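Local coordinates for pesticidal crystal protein CRY4AA (Bacillus thuringiensis, PDB 2C9K) that kills mosquito larvae by binding to midgut epithelial cells and promoting their colloid-osmotic lysis, a pore-forming delta-endotoxin here in its functional form, at residues I118-V122 / Y143-A147; A147-L151 / A189-Y193; Y183-T187 / Y246-K250; D238-L242 / S257-R261. One frame throughout, in Å; residues are numbered along the deposited sequence.

Contact 1: residues I118-V122 / Y143-A147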
loop_
_atom_site.group_PDB
_atom_site.type_symbol
_atom_site.label_atom_id
_atom_site.label_comp_id
_atom_site.label_asym_id
_atom_site.label_seq_id
_atom_site.Cartn_x
_atom_site.Cartn_y
_atom_site.Cartn_z
ATOM N N ILE A 118 -3.369 -15.097 -19.628
ATOM C CA ILE A 118 -2.373 -14.923 -18.580
ATOM C C ILE A 118 -1.243 -15.946 -18.727
ATOM O O ILE A 118 -0.068 -15.585 -18.648
ATOM C CB ILE A 118 -3.019 -14.988 -17.182
ATOM C CG1 ILE A 118 -3.752 -13.669 -16.911
ATOM C CG2 ILE A 118 -1.966 -15.244 -16.123
ATOM C CD1 ILE A 118 -4.509 -13.632 -15.611
ATOM N N PRO A 119 -1.574 -17.231 -18.945
ATOM C CA PRO A 119 -0.466 -18.178 -19.094
ATOM C C PRO A 119 0.310 -17.834 -20.365
ATOM O O PRO A 119 1.533 -17.962 -20.417
ATOM C CB PRO A 119 -1.173 -19.523 -19.180
ATOM C CG PRO A 119 -2.371 -19.317 -18.313
ATOM C CD PRO A 119 -2.846 -17.949 -18.760
ATOM N N GLU A 120 -0.412 -17.380 -21.385
ATOM C CA GLU A 120 0.217 -16.996 -22.648
ATOM C C GLU A 120 1.279 -15.949 -22.322
ATOM O O GLU A 120 2.459 -16.112 -22.645
ATOM C CB GLU A 120 -0.824 -16.393 -23.594
ATOM C CG GLU A 120 -0.409 -16.350 -25.056
ATOM C CD GLU A 120 -1.501 -15.775 -25.957
ATOM O OE1 GLU A 120 -2.697 -16.101 -25.737
ATOM O OE2 GLU A 120 -1.162 -15.008 -26.888
ATOM N N LEU A 121 0.838 -14.881 -21.663
ATOM C CA LEU A 121 1.709 -13.786 -21.265
ATOM C C LEU A 121 2.993 -14.292 -20.626
ATOM O O LEU A 121 4.090 -13.991 -21.096
ATOM C CB LEU A 121 0.983 -12.875 -20.277
ATOM C CG LEU A 121 1.822 -11.744 -19.683
ATOM C CD1 LEU A 121 2.248 -10.811 -20.796
ATOM C CD2 LEU A 121 1.024 -11.002 -18.631
ATOM N N VAL A 122 2.852 -15.067 -19.559
ATOM C CA VAL A 122 4.010 -15.597 -18.846
ATOM C C VAL A 122 4.883 -16.575 -19.646
ATOM O O VAL A 122 6.103 -16.592 -19.491
ATOM C CB VAL A 122 3.570 -16.280 -17.526
ATOM C CG1 VAL A 122 4.720 -17.060 -16.924
ATOM C CG2 VAL A 122 3.091 -15.227 -16.543
ATOM N N TYR A 143 0.578 -8.030 -15.644
ATOM C CA TYR A 143 0.030 -9.284 -15.176
ATOM C C TYR A 143 -1.037 -8.979 -14.136
ATOM O O TYR A 143 -2.144 -9.519 -14.184
ATOM C CB TYR A 143 1.128 -10.121 -14.528
ATOM C CG TYR A 143 0.640 -11.435 -13.962
ATOM C CD1 TYR A 143 0.509 -12.559 -14.774
ATOM C CD2 TYR A 143 0.287 -11.549 -12.623
ATOM C CE1 TYR A 143 0.048 -13.763 -14.266
ATOM C CE2 TYR A 143 -0.186 -12.751 -12.106
ATOM C CZ TYR A 143 -0.299 -13.856 -12.934
ATOM O OH TYR A 143 -0.747 -15.058 -12.425
ATOM N N ALA A 144 -0.691 -8.107 -13.195
ATOM C CA ALA A 144 -1.590 -7.729 -12.112
ATOM C C ALA A 144 -2.930 -7.214 -12.605
ATOM O O ALA A 144 -3.967 -7.724 -12.191
ATOM C CB ALA A 144 -0.922 -6.695 -11.204
ATOM N N GLN A 145 -2.923 -6.211 -13.475
ATOM C CA GLN A 145 -4.180 -5.683 -13.989
ATOM C C GLN A 145 -5.032 -6.802 -14.581
ATOM O O GLN A 145 -6.242 -6.853 -14.360
ATOM C CB GLN A 145 -3.919 -4.612 -15.044
ATOM C CG GLN A 145 -3.387 -3.305 -14.481
ATOM C CD GLN A 145 -4.314 -2.701 -13.441
ATOM O OE1 GLN A 145 -5.533 -2.784 -13.565
ATOM N NE2 GLN A 145 -3.739 -2.080 -12.415
ATOM N N ALA A 146 -4.398 -7.703 -15.324
ATOM C CA ALA A 146 -5.108 -8.825 -15.931
ATOM C C ALA A 146 -5.761 -9.700 -14.862
ATOM O O ALA A 146 -6.963 -9.954 -14.912
ATOM C CB ALA A 146 -4.155 -9.664 -16.771
ATOM N N ALA A 147 -4.969 -10.158 -13.895
ATOM C CA ALA A 147 -5.487 -11.010 -12.821
ATOM C C ALA A 147 -6.623 -10.355 -12.042
ATOM O O ALA A 147 -7.583 -11.025 -11.659
ATOM C CB ALA A 147 -4.361 -11.396 -11.867
#

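Contact 2: residues A147-L151 / A189-Y193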
loop_
_atom_site.group_PDB
_atom_site.type_symbol
_atom_site.label_atom_id
_atom_site.label_comp_id
_atom_site.label_asym_id
_atom_site.label_seq_id
_atom_site.Cartn_x
_atom_site.Cartn_y
_atom_site.Cartn_z
ATOM N N ALA A 147 -4.969 -10.158 -13.895
ATOM C CA ALA A 147 -5.487 -11.010 -12.821
ATOM C C ALA A 147 -6.623 -10.355 -12.042
ATOM O O ALA A 147 -7.583 -11.025 -11.659
ATOM C CB ALA A 147 -4.361 -11.396 -11.867
ATOM N N ASN A 148 -6.515 -9.048 -11.806
ATOM C CA ASN A 148 -7.547 -8.338 -11.069
ATOM C C ASN A 148 -8.844 -8.355 -11.866
ATOM O O ASN A 148 -9.906 -8.668 -11.327
ATOM C CB ASN A 148 -7.109 -6.899 -10.779
ATOM C CG ASN A 148 -8.160 -6.108 -10.010
ATOM O OD1 ASN A 148 -8.738 -5.151 -10.530
ATOM N ND2 ASN A 148 -8.412 -6.506 -8.767
ATOM N N LEU A 149 -8.766 -8.017 -13.148
ATOM C CA LEU A 149 -9.962 -8.041 -13.984
ATOM C C LEU A 149 -10.542 -9.441 -13.859
ATOM O O LEU A 149 -11.739 -9.617 -13.600
ATOM C CB LEU A 149 -9.615 -7.754 -15.448
ATOM C CG LEU A 149 -9.165 -6.323 -15.725
ATOM C CD1 LEU A 149 -8.667 -6.177 -17.159
ATOM C CD2 LEU A 149 -10.325 -5.396 -15.441
ATOM N N HIS A 150 -9.679 -10.439 -14.025
ATOM C CA HIS A 150 -10.100 -11.821 -13.922
ATOM C C HIS A 150 -10.843 -12.045 -12.611
ATOM O O HIS A 150 -11.976 -12.526 -12.610
ATOM C CB HIS A 150 -8.894 -12.758 -13.996
ATOM C CG HIS A 150 -9.268 -14.203 -14.101
ATOM N ND1 HIS A 150 -10.562 -14.621 -14.333
ATOM C CD2 HIS A 150 -8.523 -15.328 -14.012
ATOM C CE1 HIS A 150 -10.599 -15.939 -14.377
ATOM N NE2 HIS A 150 -9.374 -16.391 -14.186
ATOM N N LEU A 151 -10.214 -11.690 -11.494
ATOM C CA LEU A 151 -10.841 -11.875 -10.186
ATOM C C LEU A 151 -12.184 -11.149 -10.059
ATOM O O LEU A 151 -13.081 -11.617 -9.350
ATOM C CB LEU A 151 -9.897 -11.405 -9.069
ATOM C CG LEU A 151 -8.660 -12.267 -8.793
ATOM C CD1 LEU A 151 -7.712 -11.551 -7.847
ATOM C CD2 LEU A 151 -9.096 -13.606 -8.206
ATOM N N ALA A 189 -8.061 -18.747 -7.449
ATOM C CA ALA A 189 -7.534 -17.637 -8.243
ATOM C C ALA A 189 -6.965 -16.536 -7.341
ATOM O O ALA A 189 -5.961 -15.897 -7.682
ATOM C CB ALA A 189 -8.634 -17.067 -9.132
ATOM N N ILE A 190 -7.620 -16.311 -6.201
ATOM C CA ILE A 190 -7.176 -15.307 -5.233
ATOM C C ILE A 190 -5.857 -15.787 -4.643
ATOM O O ILE A 190 -4.919 -15.007 -4.452
ATOM C CB ILE A 190 -8.192 -15.136 -4.070
ATOM C CG1 ILE A 190 -9.444 -14.413 -4.567
ATOM C CG2 ILE A 190 -7.553 -14.385 -2.917
ATOM C CD1 ILE A 190 -10.552 -14.320 -3.533
ATOM N N GLU A 191 -5.790 -17.085 -4.367
ATOM C CA GLU A 191 -4.590 -17.662 -3.798
ATOM C C GLU A 191 -3.429 -17.678 -4.788
ATOM O O GLU A 191 -2.340 -17.189 -4.476
ATOM C CB GLU A 191 -4.866 -19.079 -3.300
ATOM C CG GLU A 191 -3.654 -19.730 -2.649
ATOM C CD GLU A 191 -3.978 -21.064 -2.016
ATOM O OE1 GLU A 191 -4.976 -21.141 -1.270
ATOM O OE2 GLU A 191 -3.236 -22.036 -2.252
ATOM N N ASP A 192 -3.654 -18.230 -5.976
ATOM C CA ASP A 192 -2.594 -18.309 -6.970
ATOM C C ASP A 192 -2.055 -16.962 -7.398
ATOM O O ASP A 192 -0.847 -16.756 -7.443
ATOM C CB ASP A 192 -3.068 -19.075 -8.198
ATOM C CG ASP A 192 -3.308 -20.535 -7.907
ATOM O OD1 ASP A 192 -2.836 -21.024 -6.854
ATOM O OD2 ASP A 192 -3.961 -21.200 -8.741
ATOM N N TYR A 193 -2.954 -16.046 -7.721
ATOM C CA TYR A 193 -2.551 -14.711 -8.144
ATOM C C TYR A 193 -1.759 -13.990 -7.056
ATOM O O TYR A 193 -0.750 -13.348 -7.334
ATOM C CB TYR A 193 -3.786 -13.912 -8.541
ATOM C CG TYR A 193 -4.349 -14.345 -9.874
ATOM C CD1 TYR A 193 -5.689 -14.137 -10.190
ATOM C CD2 TYR A 193 -3.530 -14.935 -10.839
ATOM C CE1 TYR A 193 -6.199 -14.508 -11.436
ATOM C CE2 TYR A 193 -4.033 -15.304 -12.088
ATOM C CZ TYR A 193 -5.365 -15.088 -12.377
ATOM O OH TYR A 193 -5.860 -15.433 -13.613
#

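Contact 3: residues Y183-T187 / Y246-K250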
loop_
_atom_site.group_PDB
_atom_site.type_symbol
_atom_site.label_atom_id
_atom_site.label_comp_id
_atom_site.label_asym_id
_atom_site.label_seq_id
_atom_site.Cartn_x
_atom_site.Cartn_y
_atom_site.Cartn_z
ATOM N N TYR A 183 -17.224 -20.395 -7.235
ATOM C CA TYR A 183 -16.619 -20.109 -5.936
ATOM C C TYR A 183 -15.362 -20.912 -5.608
ATOM O O TYR A 183 -14.442 -20.390 -4.990
ATOM C CB TYR A 183 -17.629 -20.266 -4.798
ATOM C CG TYR A 183 -17.083 -19.722 -3.499
ATOM C CD1 TYR A 183 -16.535 -18.441 -3.444
ATOM C CD2 TYR A 183 -17.070 -20.495 -2.337
ATOM C CE1 TYR A 183 -15.981 -17.944 -2.272
ATOM C CE2 TYR A 183 -16.518 -20.003 -1.158
ATOM C CZ TYR A 183 -15.975 -18.729 -1.140
ATOM O OH TYR A 183 -15.416 -18.233 0.003
ATOM N N PRO A 184 -15.315 -22.197 -5.987
ATOM C CA PRO A 184 -14.089 -22.927 -5.662
ATOM C C PRO A 184 -12.939 -22.371 -6.502
ATOM O O PRO A 184 -11.786 -22.357 -6.078
ATOM C CB PRO A 184 -14.443 -24.362 -6.031
ATOM C CG PRO A 184 -15.916 -24.418 -5.754
ATOM C CD PRO A 184 -16.388 -23.130 -6.373
ATOM N N VAL A 185 -13.276 -21.897 -7.694
ATOM C CA VAL A 185 -12.293 -21.332 -8.616
ATOM C C VAL A 185 -11.888 -19.904 -8.237
ATOM O O VAL A 185 -10.728 -19.516 -8.415
ATOM C CB VAL A 185 -12.841 -21.317 -10.061
ATOM C CG1 VAL A 185 -11.840 -20.678 -10.997
ATOM C CG2 VAL A 185 -13.151 -22.725 -10.502
ATOM N N LEU A 186 -12.850 -19.125 -7.738
ATOM C CA LEU A 186 -12.604 -17.744 -7.334
ATOM C C LEU A 186 -11.520 -17.767 -6.283
ATOM O O LEU A 186 -10.540 -17.023 -6.343
ATOM C CB LEU A 186 -13.874 -17.138 -6.739
ATOM C CG LEU A 186 -13.757 -15.782 -6.039
ATOM C CD1 LEU A 186 -13.185 -14.751 -6.987
ATOM C CD2 LEU A 186 -15.130 -15.357 -5.546
ATOM N N THR A 187 -11.721 -18.650 -5.320
ATOM C CA THR A 187 -10.793 -18.838 -4.233
ATOM C C THR A 187 -9.386 -19.167 -4.753
ATOM O O THR A 187 -8.449 -18.407 -4.526
ATOM C CB THR A 187 -11.320 -19.955 -3.312
ATOM O OG1 THR A 187 -12.486 -19.474 -2.628
ATOM C CG2 THR A 187 -10.263 -20.395 -2.304
ATOM N N TYR A 246 -12.279 -10.064 -2.644
ATOM C CA TYR A 246 -13.041 -10.693 -3.710
ATOM C C TYR A 246 -13.626 -12.022 -3.249
ATOM O O TYR A 246 -14.437 -12.612 -3.959
ATOM C CB TYR A 246 -12.166 -10.927 -4.945
ATOM C CG TYR A 246 -11.839 -9.674 -5.741
ATOM C CD1 TYR A 246 -12.853 -8.873 -6.279
ATOM C CD2 TYR A 246 -10.518 -9.289 -5.964
ATOM C CE1 TYR A 246 -12.556 -7.718 -7.015
ATOM C CE2 TYR A 246 -10.216 -8.138 -6.699
ATOM C CZ TYR A 246 -11.238 -7.359 -7.217
ATOM O OH TYR A 246 -10.935 -6.206 -7.907
ATOM N N ASP A 247 -13.219 -12.492 -2.070
ATOM C CA ASP A 247 -13.719 -13.761 -1.538
ATOM C C ASP A 247 -15.136 -13.584 -1.025
ATOM O O ASP A 247 -15.358 -13.337 0.159
ATOM C CB ASP A 247 -12.816 -14.270 -0.408
ATOM C CG ASP A 247 -13.267 -15.627 0.155
ATOM O OD1 ASP A 247 -12.395 -16.410 0.592
ATOM O OD2 ASP A 247 -14.483 -15.912 0.178
ATOM N N VAL A 248 -16.094 -13.710 -1.933
ATOM C CA VAL A 248 -17.499 -13.566 -1.603
ATOM C C VAL A 248 -17.884 -14.359 -0.363
ATOM O O VAL A 248 -18.841 -14.023 0.332
ATOM C CB VAL A 248 -18.367 -14.028 -2.770
ATOM C CG1 VAL A 248 -19.830 -13.982 -2.374
ATOM C CG2 VAL A 248 -18.088 -13.162 -3.979
ATOM N N GLY A 249 -17.152 -15.427 -0.088
ATOM C CA GLY A 249 -17.460 -16.219 1.085
ATOM C C GLY A 249 -17.162 -15.427 2.339
ATOM O O GLY A 249 -18.032 -15.262 3.191
ATOM N N LYS A 250 -15.932 -14.926 2.432
ATOM C CA LYS A 250 -15.467 -14.147 3.572
ATOM C C LYS A 250 -16.139 -12.787 3.736
ATOM O O LYS A 250 -16.473 -12.392 4.850
ATOM C CB LYS A 250 -13.963 -13.938 3.461
ATOM C CG LYS A 250 -13.133 -15.211 3.505
ATOM C CD LYS A 250 -12.614 -15.488 4.906
ATOM C CE LYS A 250 -13.656 -16.135 5.804
ATOM N NZ LYS A 250 -13.753 -17.611 5.576
#

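Contact 4: residues D238-L242 / S257-R261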
loop_
_atom_site.group_PDB
_atom_site.type_symbol
_atom_site.label_atom_id
_atom_site.label_comp_id
_atom_site.label_asym_id
_atom_site.label_seq_id
_atom_site.Cartn_x
_atom_site.Cartn_y
_atom_site.Cartn_z
ATOM N N ASP A 238 -0.320 -3.214 -3.737
ATOM C CA ASP A 238 -1.523 -2.523 -3.265
ATOM C C ASP A 238 -2.746 -3.214 -3.822
ATOM O O ASP A 238 -3.752 -3.378 -3.131
ATOM C CB ASP A 238 -1.530 -1.043 -3.685
ATOM C CG ASP A 238 -0.665 -0.169 -2.779
ATOM O OD1 ASP A 238 -0.216 -0.659 -1.720
ATOM O OD2 ASP A 238 -0.439 1.013 -3.121
ATOM N N LEU A 239 -2.651 -3.638 -5.073
ATOM C CA LEU A 239 -3.755 -4.320 -5.725
ATOM C C LEU A 239 -3.914 -5.728 -5.130
ATOM O O LEU A 239 -5.026 -6.170 -4.849
ATOM C CB LEU A 239 -3.487 -4.372 -7.229
ATOM C CG LEU A 239 -4.642 -4.649 -8.188
ATOM C CD1 LEU A 239 -5.859 -3.768 -7.861
ATOM C CD2 LEU A 239 -4.137 -4.396 -9.617
ATOM N N VAL A 240 -2.798 -6.414 -4.909
ATOM C CA VAL A 240 -2.814 -7.755 -4.339
ATOM C C VAL A 240 -3.369 -7.796 -2.910
ATOM O O VAL A 240 -3.957 -8.795 -2.494
ATOM C CB VAL A 240 -1.391 -8.358 -4.336
ATOM C CG1 VAL A 240 -1.404 -9.763 -3.732
ATOM C CG2 VAL A 240 -0.844 -8.382 -5.755
ATOM N N ALA A 241 -3.172 -6.719 -2.154
ATOM C CA ALA A 241 -3.662 -6.652 -0.775
ATOM C C ALA A 241 -5.196 -6.593 -0.684
ATOM O O ALA A 241 -5.775 -6.912 0.354
ATOM C CB ALA A 241 -3.054 -5.450 -0.069
ATOM N N LEU A 242 -5.852 -6.196 -1.769
ATOM C CA LEU A 242 -7.310 -6.108 -1.776
ATOM C C LEU A 242 -7.990 -7.372 -2.319
ATOM O O LEU A 242 -9.196 -7.565 -2.131
ATOM C CB LEU A 242 -7.753 -4.902 -2.605
ATOM C CG LEU A 242 -7.108 -3.582 -2.195
ATOM C CD1 LEU A 242 -7.456 -2.496 -3.213
ATOM C CD2 LEU A 242 -7.579 -3.200 -0.800
ATOM N N SER A 257 -11.561 -1.358 3.471
ATOM C CA SER A 257 -10.208 -1.694 3.880
ATOM C C SER A 257 -9.254 -0.550 3.583
ATOM O O SER A 257 -9.625 0.401 2.904
ATOM C CB SER A 257 -9.743 -2.948 3.145
ATOM O OG SER A 257 -9.625 -2.688 1.764
ATOM N N GLU A 258 -8.028 -0.646 4.095
ATOM C CA GLU A 258 -7.025 0.388 3.871
ATOM C C GLU A 258 -5.626 -0.201 3.697
ATOM O O GLU A 258 -5.377 -1.355 4.030
ATOM C CB GLU A 258 -7.048 1.399 5.024
ATOM C CG GLU A 258 -6.739 0.836 6.413
ATOM C CD GLU A 258 -7.093 1.819 7.544
ATOM O OE1 GLU A 258 -6.530 1.694 8.652
ATOM O OE2 GLU A 258 -7.948 2.709 7.333
ATOM N N LEU A 259 -4.716 0.595 3.152
ATOM C CA LEU A 259 -3.343 0.162 2.926
ATOM C C LEU A 259 -2.468 0.988 3.869
ATOM O O LEU A 259 -2.411 2.212 3.739
ATOM C CB LEU A 259 -2.969 0.418 1.459
ATOM C CG LEU A 259 -3.930 -0.150 0.397
ATOM C CD1 LEU A 259 -3.640 0.468 -0.955
ATOM C CD2 LEU A 259 -3.808 -1.661 0.326
ATOM N N THR A 260 -1.790 0.323 4.809
ATOM C CA THR A 260 -0.958 1.015 5.812
ATOM C C THR A 260 0.532 1.126 5.536
ATOM O O THR A 260 1.228 1.866 6.231
ATOM C CB THR A 260 -1.067 0.360 7.194
ATOM O OG1 THR A 260 -0.362 -0.884 7.174
ATOM C CG2 THR A 260 -2.519 0.114 7.567
ATOM N N ARG A 261 1.023 0.392 4.544
ATOM C CA ARG A 261 2.448 0.421 4.190
ATOM C C ARG A 261 3.005 1.805 3.811
ATOM O O ARG A 261 2.274 2.675 3.322
ATOM C CB ARG A 261 2.705 -0.522 3.016
ATOM C CG ARG A 261 2.480 0.105 1.637
ATOM C CD ARG A 261 1.050 0.589 1.455
ATOM N NE ARG A 261 0.808 1.122 0.116
ATOM C CZ ARG A 261 1.102 2.361 -0.265
ATOM N NH1 ARG A 261 1.649 3.211 0.599
ATOM N NH2 ARG A 261 0.849 2.747 -1.513
#

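Contact 1: residues I118-V122 / Y143-A147
Ile118 and Tyr143 carry most of this apolar contact, each covered by the other segment over about 77 Å². Their side chains cross at about a right angle: the CG2 methyl of Ile118 is on the side of the phenol ring, though how closely it sits there is doubtful in the model, while its CG1–CD1 arm leads to the next turn of the facing helix. There CG1 stands 4.0 Å from Ala146 CB and CD1 stands 3.9 Å from Ala147 N. The branches part because CG2 is anti to the backbone N of Ile118 and CG1 lies beside it (chi1 -76°). Both segments belong to the helical bundle of the N-terminal domain, where helices 103-123 and 140-164 run antiparallel; locally their axes are 10.9 Å apart at 170°. Leu121 CD2, one turn on, comes to the edge of the Tyr143 ring, 4.2 Å from Tyr143 CD1 and 4.0 Å from Tyr143 CA. Val122 adds CG2, which approaches Tyr143 CE1 obliquely at 4.1 Å. No hydrogen bond joins the segments. Helix 183-208 packs alongside, Tyr193 touching Ile118 and Ala147, and the ring of Tyr196 meeting that of Tyr143.

Contact 2: residues A147-L151 / A189-Y193
An apolar helix-helix contact, buried within the N-terminal domain, joins 147-151 on helix 140-164 to 189-193 on helix 183-208. The two short axes run at 170° to each other with a closest approach of 10.6 Å, and 280 Å² of surface is buried. Tyr193 contributes most. Ala147 CB sits over the middle of one ring face, 3.4 Å from the centroid of Tyr193 and 10° off the normal, a CH-pi contact. At the ring's edge Leu151 CG lies 3.8 Å from Tyr193 CD1, the leucine and tyrosine side chains running antiparallel alongside each other. With chi1 at -71°, Leu151 places its CD2 branch across the gap, 3.6 Å from Ala189 CB and 3.7 Å from Ile190 CG1. The rings of His150 and Tyr193 lie edge against edge, neither over the other's face, and their close approach is doubtful in the model; the His150 ring also meets those of His111 and Phe114 on helix 103-123. Asn148, on the far side of its helix, bonds through ND2 to the hydroxyl of Tyr246. This is a contact between antiparallel neighbours in the alpha-helical bundle that forms domain I of three-domain Cry toxins.

Contact 3: residues Y183-T187 / Y246-K250
Tyr183 and Asp247 make the polar link of this partly buried contact between the first turn of helix 183-208 and the 246-250 segment that follows helix 222-240. The hydroxyl of Tyr183 donates to Asp247 OD2 across 2.5 Å. The oxygen lies at the edge of the phenol ring, and the hydroxyl meets it on the syn side, 25° out of the carboxylate plane; ring and carboxylate are steeply inclined to each other. The opposite face of the carboxylate takes Lys250 N, which donates to the same OD2 at 2.9 Å with an N-H...O angle of 160°. Two donors therefore grip one oxygen, and would be expected to stabilise its negative charge. Asp247 has CG anti to its backbone N (chi1 -178°), a setting that carries OD2 over its own following turn and toward Tyr183. Within the helix, Thr187 OG1 donates to Tyr183 O at 3.2 Å; that carbonyl also accepts from Thr187 N. Thr187 OG1 also lies 3.8 Å above one face of the Tyr183 ring, offset toward its rim.

The apolar part centres on Leu186. Its CD2 lies 4.0 Å from Val248 CG2, the side chains crossing at about a right angle, and CD1 is 4.5 Å from Tyr246 CB. Leu154 and Val158 of helix 140-164 touch Leu186 as well, whereas the hydroxyl of Tyr246 turns to Asn148. Backbone and side chain together make 247-250 an Asx motif, with Asp247 also at the centre of an inverse gamma turn, bonded to the N-terminal turn of helix 183-208.

Contact 4: residues D238-L242 / S257-R261
The C-terminal part of helix 222-240 and the residues after it face an irregular, largely extended 257-261 segment, with CA-CA separations of 7.0 Å for Asp238 to Leu259 and 7.7 Å for Leu242 to Ser257. This is an interdomain contact of the three-domain Cry fold: 238-242 belongs to the helical N-terminal domain family, and 257-261 leads from strand 255-256 into strand 262-267 in the next domain family. Leu259 is the apolar centre. Its CD1 lies over one face of the Asp238 carboxylate, 3.5 Å from Asp238 CG, while CD2 packs 3.9 Å from Ala241 CB and more loosely against Leu242 CD2. Further along, Leu242 CD2 lies beside the hydroxyl of Ser257. Val13 and Leu14 of helix 5-16 cover Leu242 from outside the pair.

The polar part is a side-on salt bridge between Asp238 and Arg261. The arginine leaves its backbone with chi1 at 86° and bends at chi2 (-60°), which brings the guanidinium edge in line with the carboxylate. Carboxylate and guanidinium planes are 13° apart, and each carboxylate oxygen offers its syn lone pair. NH2 also has a bond to His432. Arg261 NE reaches Asp238 OD1 at 2.8 Å, and Arg261 NH2 reaches Asp238 OD2 at 2.7 Å.

How the contacts relate
Contacts 1 and 2 form one continuous buried patch, their centres about 9 Å apart: both use helix 140-164, share Ala147, and meet where Tyr193 touches Ile118 and Tyr143. Neither has a hydrogen bond between its segments. Contact 3 uses the first turn of helix 183-208, just before the segment of contact 2 (centres about 10 Å apart), and is only partly buried; here a carboxylate-centred network joins the apolar packing, and Asn148 with Tyr246 links the two contacts. Contact 4, buried and closest to the chain centre, is the one whose segments fall in different domain families and the one with a salt bridge. Leu239 connects it to contacts 1 and 2 through Gln145 and Asn148.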